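Local coordinates for protein laccase (Botrytis aclada, PDB 3SQR) that oxidises hydroquinones and related phenols while reducing dioxygen to water as a multicopper oxidase, probably serving lignin degradation and detoxification, at residues 391-396 / 454-459; 450-455 / 507-512; 404-409 / 534-539. All coordinates share one frame; numbering follows the deposited sequence. Where two conformers were deposited one is given.

Contact 1: 391-396 / 454-459; sequences DEQVSS and EDLTGF. With NAG (2-acetamido-2-deoxy-beta-D-glucopyranose), chain I.
Gln393 and Val394 run parallel to Glu454 and Asp455, with which they form beta bridges. Three backbone bonds zip the strands together: Glu454 N to Glu392 O (2.9 Å), Val394 N to Glu454 O (2.7 Å) and, just past the strand end, Leu456 N to Val394 O (2.8 Å).

With CG beside the backbone N (chi1 -60°) and an extended chain beyond, Glu454 crosses Asp391 at about a right angle, its OE2 lying 2.5 Å from Asp391 OD1. Oxygens so close suggest that one acid holds a proton. A weak bond from Gln393 NE2, 3.3 Å away, also reaches Glu454 OE2, the amide standing almost perpendicular (88°) to the carboxylate. NAG N2 donates to Asp391 O (2.6 Å), so the sugar on Asn407 lies back along this strand. Waters at Ser395 OG and Ser396 OG donate to Leu456 O and Thr457 O respectively.

In the loop, Asp455 OD1 accepts from both N and OG1 of Thr457, the former an Asx turn, and Thr457 OG1 accepts from Phe459 N in an ST turn.

Hydrocarbon packing sets Leu456 CD1 on the amide end of Gln393, and Val394 CG1 3.7 Å from Thr457 CG2, alongside.

Strands 387-398 and 448-455 are parallel neighbours in one sheet of the C-terminal cupredoxin domain of a multicopper oxidase; the loop after Asp455 leads to His463, a type 1 copper ligand.

Contact 2: 450-455 / 507-512; sequences VYVIED and NGYLAI
An antiparallel strand pair inside the mixed sheet of the C-terminal cupredoxin domain brings Tyr451, Val452, Ile453 and Glu454 opposite Ile512, Ala511, Leu510 and Tyr509. Tyr451 with Ile512 and Ile453 with Leu510 are the hydrogen-bonded pairs, each closed by two backbone bonds; Tyr451 N to Ile512 O measures 2.7 Å and Ile453 N to Leu510 O 2.8 Å. Asp455 N continues the series to Gly508 O at 2.8 Å, beyond the last bridge. In the non-hydrogen-bonded pairs, CA-H groups approach carbonyls instead, as Val452 CA does to Leu510 O.

Val452, Ala511, Glu454 and Tyr509 occupy one face. Val452 CG2 meets Ala511 CB at 3.8 Å, while its CG1 branch comes obliquely to CD2 of the Tyr509 ring at 4.0 Å. Phe482 meets that ring edge-to-face and so covers this side of the sheet. The other face, carrying Tyr451, Ile453, Leu510 and Ile512, is the one turned into the sandwich: Leu524 of the facing sheet touches both Tyr451 and Ile512. Here Ile512 CG1, set between the backbone N and the carbonyl carbon (chi1 56°), lies at the edge of the Tyr451 ring and 4.0 Å from Tyr451 CB. Ile453 CG2 rests 3.9 Å from Leu510 CB. Tyr451 OH bonds to Glu392 OE1 on the adjoining strand.

Where strand 448-455 ends, Asp455 OD2 takes a hydrogen from Asn507 N at 2.8 Å, the donor standing above the carboxylate plane by 41°, while its OD1 is held by Thr457. Two waters donate to Asp455 O, one bridging to Asn507 OD1 and the other, more weakly, to Asn507 O.

Contact 3: 404-409 / 534-539; sequences WTINSS and EGLAMQ. With NAG (2-acetamido-2-deoxy-beta-D-glucopyranose), chain I.
Trp404 N gives its hydrogen to Glu534 O at 2.9 Å, tying strand 402-406 to the chain just beyond helix 529-533. The side chains meet too: Trp404 CG lies anti to the carbonyl carbon, beside the backbone N (chi1 -56°), and the indole NE1 makes a weak, bent bond to Glu534 OE1 at 3.0 Å. Glu534 CB adds a contact to Trp404 CD1 at 3.4 Å.

Gly535 follows at positive phi as the C-prime residue of a Schellman motif, which ends the helix and turns the chain so that Leu536 comes against the tryptophan. Leu536 CD1 sits over one face of the indole, 4.0 Å from the five-membered ring centroid and 22° off its normal, a CH-pi contact. Ile406 CG1 lies 3.5 Å from Ala537 O, and CD1 of the conformer given, one of two deposited, faces Leu536 CD2, the side chains crossing at about a right angle. Ile406 opens a type I' turn to Ser409, on which Asn407 ND2 carries the N-acetylglucosamine.

The Trp404 ring also packs against two type 1 copper ligands, meeting His531 with planes about 55° apart and His463 edge-to-face. The copper, bound by these and Cys526, lies about 4 Å from the nearest Leu536 side-chain atom. Leu536 thus presents hydrocarbon from the position axial in laccases, and with no coordinating atom there a relatively high redox potential would be expected.

Overall arrangement
Segment 391-396 of strand 387-398 comes first, and the chain turns back into strand 402-406, its antiparallel neighbour, and the turn that follows. Contact 1 then closes a loop when 454-459 returns beside 391-396. Because 404-409 starts inside that loop and finds its partner only at 534-539, contacts 1 and 3 cross. Contact 2, joining 450-455 to 507-512, nests within the loop closed by contact 3 and shares Glu454 and Asp455 with contact 1. Contacts 1 and 2 thus lie side by side in one sheet, on either side of strand 448-455, whereas contact 3 links that sheet's edge strand 402-406 to the facing sheet, where Leu536, just before strand 537-542, lies by the type 1 copper.

Contact 1: 391-396 / 454-459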
loop_
_atom_site.group_PDB
_atom_site.type_symbol
_atom_site.label_atom_id
_atom_site.label_comp_id
_atom_site.label_asym_id
_atom_site.label_seq_id
_atom_site.Cartn_x
_atom_site.Cartn_y
_atom_site.Cartn_z
ATOM N N ASP A 391 -12.523 -17.458 -10.234
ATOM C CA ASP A 391 -12.596 -16.408 -11.237
ATOM C C ASP A 391 -13.615 -15.401 -10.773
ATOM O O ASP A 391 -14.731 -15.739 -10.346
ATOM C CB ASP A 391 -12.982 -16.950 -12.643
ATOM C CG ASP A 391 -13.265 -15.796 -13.654
ATOM O OD1 ASP A 391 -12.295 -15.240 -14.152
ATOM O OD2 ASP A 391 -14.439 -15.432 -13.883
ATOM N N GLU A 392 -13.237 -14.131 -10.838
ATOM C CA GLU A 392 -14.135 -13.067 -10.521
ATOM C C GLU A 392 -13.959 -11.930 -11.530
ATOM O O GLU A 392 -12.906 -11.763 -12.127
ATOM C CB GLU A 392 -13.942 -12.606 -9.085
ATOM C CG GLU A 392 -14.489 -13.691 -8.087
ATOM C CD GLU A 392 -14.857 -13.145 -6.796
ATOM O OE1 GLU A 392 -14.058 -12.350 -6.233
ATOM O OE2 GLU A 392 -15.933 -13.548 -6.306
ATOM N N GLN A 393 -15.038 -11.199 -11.691
ATOM C CA GLN A 393 -15.170 -10.221 -12.753
ATOM C C GLN A 393 -15.608 -8.897 -12.233
ATOM O O GLN A 393 -16.639 -8.757 -11.568
ATOM C CB GLN A 393 -16.154 -10.727 -13.816
ATOM C CG GLN A 393 -15.772 -12.100 -14.335
ATOM C CD GLN A 393 -16.791 -12.635 -15.317
ATOM O OE1 GLN A 393 -17.953 -12.269 -15.281
ATOM N NE2 GLN A 393 -16.355 -13.474 -16.187
ATOM N N VAL A 394 -14.831 -7.893 -12.599
ATOM C CA VAL A 394 -15.120 -6.528 -12.196
ATOM C C VAL A 394 -15.996 -5.841 -13.235
ATOM O O VAL A 394 -15.696 -5.829 -14.410
ATOM C CB VAL A 394 -13.842 -5.735 -11.978
ATOM C CG1 VAL A 394 -14.138 -4.337 -11.422
ATOM C CG2 VAL A 394 -12.924 -6.515 -10.984
ATOM N N SER A 395 -17.042 -5.223 -12.725
ATOM C CA SER A 395 -17.893 -4.364 -13.507
ATOM C C SER A 395 -18.255 -3.127 -12.682
ATOM O O SER A 395 -17.649 -2.886 -11.632
ATOM C CB SER A 395 -19.133 -5.144 -13.976
ATOM O OG SER A 395 -19.793 -4.389 -14.959
ATOM N N SER A 396 -19.205 -2.337 -13.168
ATOM C CA SER A 396 -19.692 -1.215 -12.400
ATOM C C SER A 396 -21.195 -1.095 -12.459
ATOM O O SER A 396 -21.844 -1.681 -13.338
ATOM C CB SER A 396 -19.039 0.077 -12.866
ATOM O OG SER A 396 -19.436 0.355 -14.188
ATOM N N GLU A 454 -10.862 -10.279 -13.467
ATOM C CA GLU A 454 -11.048 -9.777 -14.813
ATOM C C GLU A 454 -11.638 -8.419 -14.809
ATOM O O GLU A 454 -12.588 -8.120 -14.072
ATOM C CB GLU A 454 -12.025 -10.675 -15.565
ATOM C CG GLU A 454 -11.590 -12.085 -15.700
ATOM C CD GLU A 454 -12.597 -12.834 -16.551
ATOM O OE1 GLU A 454 -12.908 -12.326 -17.652
ATOM O OE2 GLU A 454 -13.081 -13.884 -16.077
ATOM N N ASP A 455 -11.107 -7.581 -15.650
ATOM C CA ASP A 455 -11.721 -6.265 -15.846
ATOM C C ASP A 455 -12.747 -6.338 -16.965
ATOM O O ASP A 455 -12.359 -6.272 -18.114
ATOM C CB ASP A 455 -10.645 -5.253 -16.245
ATOM C CG ASP A 455 -11.215 -3.796 -16.387
ATOM O OD1 ASP A 455 -12.395 -3.646 -16.120
ATOM O OD2 ASP A 455 -10.481 -2.872 -16.776
ATOM N N LEU A 456 -14.025 -6.334 -16.628
ATOM C CA LEU A 456 -15.102 -6.340 -17.616
ATOM C C LEU A 456 -15.785 -4.996 -17.573
ATOM O O LEU A 456 -16.935 -4.890 -17.959
ATOM C CB LEU A 456 -16.121 -7.467 -17.333
ATOM C CG LEU A 456 -15.608 -8.924 -17.331
ATOM C CD1 LEU A 456 -16.783 -9.932 -17.421
ATOM C CD2 LEU A 456 -14.602 -9.233 -18.427
ATOM N N THR A 457 -15.113 -3.977 -17.049
ATOM C CA THR A 457 -15.754 -2.678 -16.869
ATOM C C THR A 457 -15.799 -1.884 -18.152
ATOM O O THR A 457 -16.577 -0.929 -18.256
ATOM C CB THR A 457 -15.037 -1.762 -15.835
ATOM O OG1 THR A 457 -13.748 -1.437 -16.352
ATOM C CG2 THR A 457 -14.943 -2.461 -14.496
ATOM N N GLY A 458 -14.890 -2.203 -19.069
ATOM C CA GLY A 458 -14.752 -1.432 -20.282
ATOM C C GLY A 458 -13.938 -0.177 -20.167
ATOM O O GLY A 458 -13.662 0.463 -21.169
ATOM N N PHE A 459 -13.511 0.201 -18.955
ATOM C CA PHE A 459 -12.874 1.508 -18.771
ATOM C C PHE A 459 -11.377 1.444 -18.980
ATOM O O PHE A 459 -10.710 2.455 -19.148
ATOM C CB PHE A 459 -13.166 2.024 -17.381
ATOM C CG PHE A 459 -14.605 2.194 -17.091
ATOM C CD1 PHE A 459 -15.444 2.913 -17.925
ATOM C CD2 PHE A 459 -15.147 1.623 -15.944
ATOM C CE1 PHE A 459 -16.796 3.079 -17.614
ATOM C CE2 PHE A 459 -16.502 1.775 -15.654
ATOM C CZ PHE A 459 -17.314 2.501 -16.480
HETATM C C1 NAG I . -18.035 -15.105 -11.175
HETATM C C2 NAG I . -17.835 -16.533 -10.683
HETATM C C3 NAG I . -17.216 -17.356 -11.802
HETATM C C4 NAG I . -18.047 -17.253 -13.066
HETATM C C5 NAG I . -18.109 -15.779 -13.467
HETATM C C6 NAG I . -18.895 -15.577 -14.774
HETATM C C7 NAG I . -17.451 -16.938 -8.270
HETATM C C8 NAG I . -16.471 -17.047 -7.127
HETATM N N2 NAG I . -16.983 -16.651 -9.474
HETATM O O3 NAG I . -17.177 -18.677 -11.340
HETATM O O4 NAG I . -17.399 -17.972 -14.092
HETATM O O5 NAG I . -18.776 -15.126 -12.397
HETATM O O6 NAG I . -20.197 -16.074 -14.547
HETATM O O7 NAG I . -18.643 -17.114 -8.040
HETATM O O HOH W 1 -19.370 -5.596 -17.251
HETATM O O HOH W 2 -18.662 -1.096 -16.184
#

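Contact 2: 450-455 / 507-512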
loop_
_atom_site.group_PDB
_atom_site.type_symbol
_atom_site.label_atom_id
_atom_site.label_comp_id
_atom_site.label_asym_id
_atom_site.label_seq_id
_atom_site.Cartn_x
_atom_site.Cartn_y
_atom_site.Cartn_z
ATOM N N VAL A 450 -5.403 -20.091 -7.387
ATOM C CA VAL A 450 -5.176 -19.049 -8.407
ATOM C C VAL A 450 -6.472 -18.256 -8.482
ATOM O O VAL A 450 -7.587 -18.783 -8.680
ATOM C CB VAL A 450 -4.785 -19.558 -9.762
ATOM C CG1 VAL A 450 -4.847 -18.393 -10.822
ATOM C CG2 VAL A 450 -3.422 -20.162 -9.733
ATOM N N TYR A 451 -6.339 -16.965 -8.210
ATOM C CA TYR A 451 -7.456 -16.074 -8.212
ATOM C C TYR A 451 -7.281 -15.209 -9.438
ATOM O O TYR A 451 -6.236 -14.548 -9.627
ATOM C CB TYR A 451 -7.469 -15.198 -6.952
ATOM C CG TYR A 451 -8.559 -14.189 -6.931
ATOM C CD1 TYR A 451 -9.877 -14.551 -6.718
ATOM C CD2 TYR A 451 -8.280 -12.828 -7.089
ATOM C CE1 TYR A 451 -10.867 -13.616 -6.666
ATOM C CE2 TYR A 451 -9.284 -11.898 -7.058
ATOM C CZ TYR A 451 -10.574 -12.288 -6.839
ATOM O OH TYR A 451 -11.570 -11.333 -6.808
ATOM N N VAL A 452 -8.271 -15.268 -10.318
ATOM C CA VAL A 452 -8.234 -14.499 -11.561
ATOM C C VAL A 452 -9.272 -13.403 -11.412
ATOM O O VAL A 452 -10.420 -13.660 -11.204
ATOM C CB VAL A 452 -8.575 -15.357 -12.845
ATOM C CG1 VAL A 452 -8.588 -14.435 -14.087
ATOM C CG2 VAL A 452 -7.526 -16.432 -13.109
ATOM N N ILE A 453 -8.838 -12.162 -11.559
ATOM C CA ILE A 453 -9.760 -11.078 -11.506
ATOM C C ILE A 453 -9.692 -10.405 -12.883
ATOM O O ILE A 453 -8.623 -10.111 -13.410
ATOM C CB ILE A 453 -9.461 -10.090 -10.355
ATOM C CG1 ILE A 453 -10.538 -8.999 -10.335
ATOM C CG2 ILE A 453 -8.012 -9.584 -10.416
ATOM C CD1 ILE A 453 -10.563 -8.166 -9.061
ATOM N N GLU A 454 -10.862 -10.279 -13.467
ATOM C CA GLU A 454 -11.048 -9.777 -14.813
ATOM C C GLU A 454 -11.638 -8.419 -14.809
ATOM O O GLU A 454 -12.588 -8.120 -14.072
ATOM C CB GLU A 454 -12.025 -10.675 -15.565
ATOM C CG GLU A 454 -11.590 -12.085 -15.700
ATOM C CD GLU A 454 -12.597 -12.834 -16.551
ATOM O OE1 GLU A 454 -12.908 -12.326 -17.652
ATOM O OE2 GLU A 454 -13.081 -13.884 -16.077
ATOM N N ASP A 455 -11.107 -7.581 -15.650
ATOM C CA ASP A 455 -11.721 -6.265 -15.846
ATOM C C ASP A 455 -12.747 -6.338 -16.965
ATOM O O ASP A 455 -12.359 -6.272 -18.114
ATOM C CB ASP A 455 -10.645 -5.253 -16.245
ATOM C CG ASP A 455 -11.215 -3.796 -16.387
ATOM O OD1 ASP A 455 -12.395 -3.646 -16.120
ATOM O OD2 ASP A 455 -10.481 -2.872 -16.776
ATOM N N ASN A 507 -8.851 -3.526 -19.005
ATOM C CA ASN A 507 -9.571 -4.440 -19.928
ATOM C C ASN A 507 -8.926 -5.807 -20.017
ATOM O O ASN A 507 -9.227 -6.577 -20.945
ATOM C CB ASN A 507 -9.666 -3.798 -21.319
ATOM C CG ASN A 507 -10.485 -2.520 -21.298
ATOM O OD1 ASN A 507 -11.497 -2.435 -20.611
ATOM N ND2 ASN A 507 -10.060 -1.512 -22.061
ATOM N N GLY A 508 -8.125 -6.145 -19.021
ATOM C CA GLY A 508 -7.442 -7.418 -19.004
ATOM C C GLY A 508 -7.739 -8.227 -17.779
ATOM O O GLY A 508 -8.827 -8.158 -17.230
ATOM N N TYR A 509 -6.793 -9.072 -17.409
ATOM C CA TYR A 509 -6.952 -9.858 -16.181
ATOM C C TYR A 509 -5.633 -10.027 -15.444
ATOM O O TYR A 509 -4.542 -9.938 -15.976
ATOM C CB TYR A 509 -7.620 -11.209 -16.500
ATOM C CG TYR A 509 -6.771 -12.099 -17.339
ATOM C CD1 TYR A 509 -6.834 -12.070 -18.727
ATOM C CD2 TYR A 509 -5.920 -13.044 -16.737
ATOM C CE1 TYR A 509 -6.038 -12.898 -19.483
ATOM C CE2 TYR A 509 -5.135 -13.861 -17.483
ATOM C CZ TYR A 509 -5.202 -13.792 -18.857
ATOM O OH TYR A 509 -4.414 -14.667 -19.567
ATOM N N LEU A 510 -5.781 -10.261 -14.153
ATOM C CA LEU A 510 -4.692 -10.530 -13.282
ATOM C C LEU A 510 -4.990 -11.865 -12.621
ATOM O O LEU A 510 -6.062 -12.040 -12.056
ATOM C CB LEU A 510 -4.620 -9.414 -12.255
ATOM C CG LEU A 510 -3.653 -9.636 -11.109
ATOM C CD1 LEU A 510 -2.163 -9.628 -11.612
ATOM C CD2 LEU A 510 -3.886 -8.612 -9.974
ATOM N N ALA A 511 -4.034 -12.779 -12.759
ATOM C CA ALA A 511 -4.146 -14.089 -12.150
ATOM C C ALA A 511 -3.051 -14.150 -11.098
ATOM O O ALA A 511 -1.869 -14.119 -11.415
ATOM C CB ALA A 511 -3.972 -15.206 -13.227
ATOM N N ILE A 512 -3.488 -14.217 -9.841
ATOM C CA ILE A 512 -2.595 -14.242 -8.690
ATOM C C ILE A 512 -2.809 -15.516 -7.917
ATOM O O ILE A 512 -3.931 -15.885 -7.625
ATOM C CB ILE A 512 -2.794 -12.992 -7.770
ATOM C CG1 ILE A 512 -4.212 -12.839 -7.298
ATOM C CG2 ILE A 512 -2.261 -11.715 -8.446
ATOM C CD1 ILE A 512 -4.344 -11.849 -6.129
HETATM O O HOH W 3 -13.208 -4.346 -19.904
HETATM O O HOH W 4 -11.304 -8.388 -19.773
#

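Contact 3: 404-409 / 534-539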
loop_
_atom_site.group_PDB
_atom_site.type_symbol
_atom_site.label_atom_id
_atom_site.label_comp_id
_atom_site.label_asym_id
_atom_site.label_seq_id
_atom_site.Cartn_x
_atom_site.Cartn_y
_atom_site.Cartn_z
ATOM N N TRP A 404 -18.349 -0.121 -7.971
ATOM C CA TRP A 404 -17.722 -1.248 -8.654
ATOM C C TRP A 404 -18.327 -2.543 -8.120
ATOM O O TRP A 404 -18.628 -2.637 -6.914
ATOM C CB TRP A 404 -16.198 -1.263 -8.412
ATOM C CG TRP A 404 -15.513 -0.013 -8.802
ATOM C CD1 TRP A 404 -15.252 1.031 -7.994
ATOM C CD2 TRP A 404 -15.101 0.381 -10.119
ATOM N NE1 TRP A 404 -14.641 2.031 -8.701
ATOM C CE2 TRP A 404 -14.537 1.671 -10.008
ATOM C CE3 TRP A 404 -15.170 -0.225 -11.383
ATOM C CZ2 TRP A 404 -14.053 2.372 -11.084
ATOM C CZ3 TRP A 404 -14.656 0.480 -12.466
ATOM C CH2 TRP A 404 -14.109 1.764 -12.310
ATOM N N THR A 405 -18.394 -3.571 -8.965
ATOM C CA THR A 405 -18.900 -4.827 -8.544
ATOM C C THR A 405 -17.927 -5.921 -8.912
ATOM O O THR A 405 -17.174 -5.825 -9.851
ATOM C CB THR A 405 -20.290 -5.120 -9.199
ATOM O OG1 THR A 405 -20.078 -5.143 -10.615
ATOM C CG2 THR A 405 -21.352 -4.039 -8.801
ATOM N N ILE A 406 -17.952 -6.951 -8.084
ATOM C CA ILE A 406 -17.220 -8.190 -8.276
ATOM C C ILE A 406 -18.269 -9.282 -8.323
ATOM O O ILE A 406 -18.999 -9.520 -7.343
ATOM C CB ILE A 406 -16.344 -8.463 -7.085
ATOM C CG1 ILE A 406 -15.515 -7.206 -6.773
ATOM C CG2 ILE A 406 -15.436 -9.687 -7.392
ATOM C CD1 ILE A 406 -14.155 -7.247 -7.340
ATOM N N ASN A 407 -18.344 -9.922 -9.466
ATOM C CA ASN A 407 -19.445 -10.806 -9.804
ATOM C C ASN A 407 -20.755 -10.258 -9.353
ATOM O O ASN A 407 -21.517 -10.891 -8.611
ATOM C CB ASN A 407 -19.169 -12.173 -9.207
ATOM C CG ASN A 407 -18.349 -12.983 -10.106
ATOM O OD1 ASN A 407 -17.370 -12.513 -10.651
ATOM N ND2 ASN A 407 -18.731 -14.234 -10.274
ATOM N N SER A 408 -21.002 -9.039 -9.812
ATOM C CA SER A 408 -22.254 -8.324 -9.608
ATOM C C SER A 408 -22.524 -7.791 -8.268
ATOM O O SER A 408 -23.560 -7.173 -8.091
ATOM C CB SER A 408 -23.461 -9.133 -10.146
ATOM O OG SER A 408 -23.051 -9.820 -11.334
ATOM N N SER A 409 -21.581 -7.883 -7.318
ATOM C CA SER A 409 -21.833 -7.410 -5.975
ATOM C C SER A 409 -20.772 -6.367 -5.577
ATOM O O SER A 409 -19.589 -6.605 -5.688
ATOM C CB SER A 409 -21.797 -8.577 -4.979
ATOM O OG SER A 409 -21.889 -8.106 -3.666
ATOM N N GLU A 534 -15.834 2.738 -3.243
ATOM C CA GLU A 534 -16.877 2.331 -4.200
ATOM C C GLU A 534 -17.094 0.839 -4.287
ATOM O O GLU A 534 -17.789 0.367 -5.173
ATOM C CB GLU A 534 -16.549 2.956 -5.554
ATOM C CG GLU A 534 -16.764 4.448 -5.511
ATOM C CD GLU A 534 -15.984 5.255 -6.494
ATOM O OE1 GLU A 534 -15.346 4.685 -7.392
ATOM O OE2 GLU A 534 -16.008 6.523 -6.364
ATOM N N GLY A 535 -16.485 0.071 -3.382
ATOM C CA GLY A 535 -16.693 -1.315 -3.319
ATOM C C GLY A 535 -15.943 -2.253 -4.235
ATOM O O GLY A 535 -16.351 -3.441 -4.362
ATOM N N LEU A 536 -14.823 -1.833 -4.823
ATOM C CA LEU A 536 -14.051 -2.726 -5.626
ATOM C C LEU A 536 -13.171 -3.593 -4.762
ATOM O O LEU A 536 -11.988 -3.327 -4.586
ATOM C CB LEU A 536 -13.156 -1.956 -6.651
ATOM C CG LEU A 536 -12.889 -2.693 -7.930
ATOM C CD1 LEU A 536 -12.192 -1.777 -8.940
ATOM C CD2 LEU A 536 -12.063 -3.923 -7.719
ATOM N N ALA A 537 -13.747 -4.657 -4.280
ATOM C CA ALA A 537 -13.154 -5.417 -3.233
ATOM C C ALA A 537 -13.901 -6.712 -3.040
ATOM O O ALA A 537 -15.094 -6.779 -3.282
ATOM C CB ALA A 537 -13.177 -4.582 -1.920
ATOM N N MET A 538 -13.188 -7.714 -2.527
ATOM C CA MET A 538 -13.781 -8.906 -2.045
ATOM C C MET A 538 -12.913 -9.413 -0.885
ATOM O O MET A 538 -12.012 -8.713 -0.435
ATOM C CB MET A 538 -13.948 -9.917 -3.153
ATOM C CG MET A 538 -12.688 -10.142 -3.944
ATOM S SD MET A 538 -11.552 -11.075 -3.069
ATOM C CE MET A 538 -12.437 -12.684 -3.013
ATOM N N GLN A 539 -13.247 -10.546 -0.328
ATOM C CA GLN A 539 -12.436 -11.080 0.734
ATOM C C GLN A 539 -12.470 -12.581 0.727
ATOM O O GLN A 539 -13.446 -13.182 0.333
ATOM C CB GLN A 539 -12.853 -10.508 2.096
ATOM C CG GLN A 539 -14.232 -10.944 2.577
ATOM C CD GLN A 539 -14.667 -10.196 3.816
ATOM O OE1 GLN A 539 -14.107 -10.356 4.895
ATOM N NE2 GLN A 539 -15.695 -9.380 3.655
HETATM C C1 NAG I . -18.035 -15.105 -11.175
HETATM C C2 NAG I . -17.835 -16.533 -10.683
HETATM C C3 NAG I . -17.216 -17.356 -11.802
HETATM C C4 NAG I . -18.047 -17.253 -13.066
HETATM C C5 NAG I . -18.109 -15.779 -13.467
HETATM C C6 NAG I . -18.895 -15.577 -14.774
HETATM C C7 NAG I . -17.451 -16.938 -8.270
HETATM C C8 NAG I . -16.471 -17.047 -7.127
HETATM N N2 NAG I . -16.983 -16.651 -9.474
HETATM O O3 NAG I . -17.177 -18.677 -11.340
HETATM O O4 NAG I . -17.399 -17.972 -14.092
HETATM O O5 NAG I . -18.776 -15.126 -12.397
HETATM O O6 NAG I . -20.197 -16.074 -14.547
HETATM O O7 NAG I . -18.643 -17.114 -8.040
#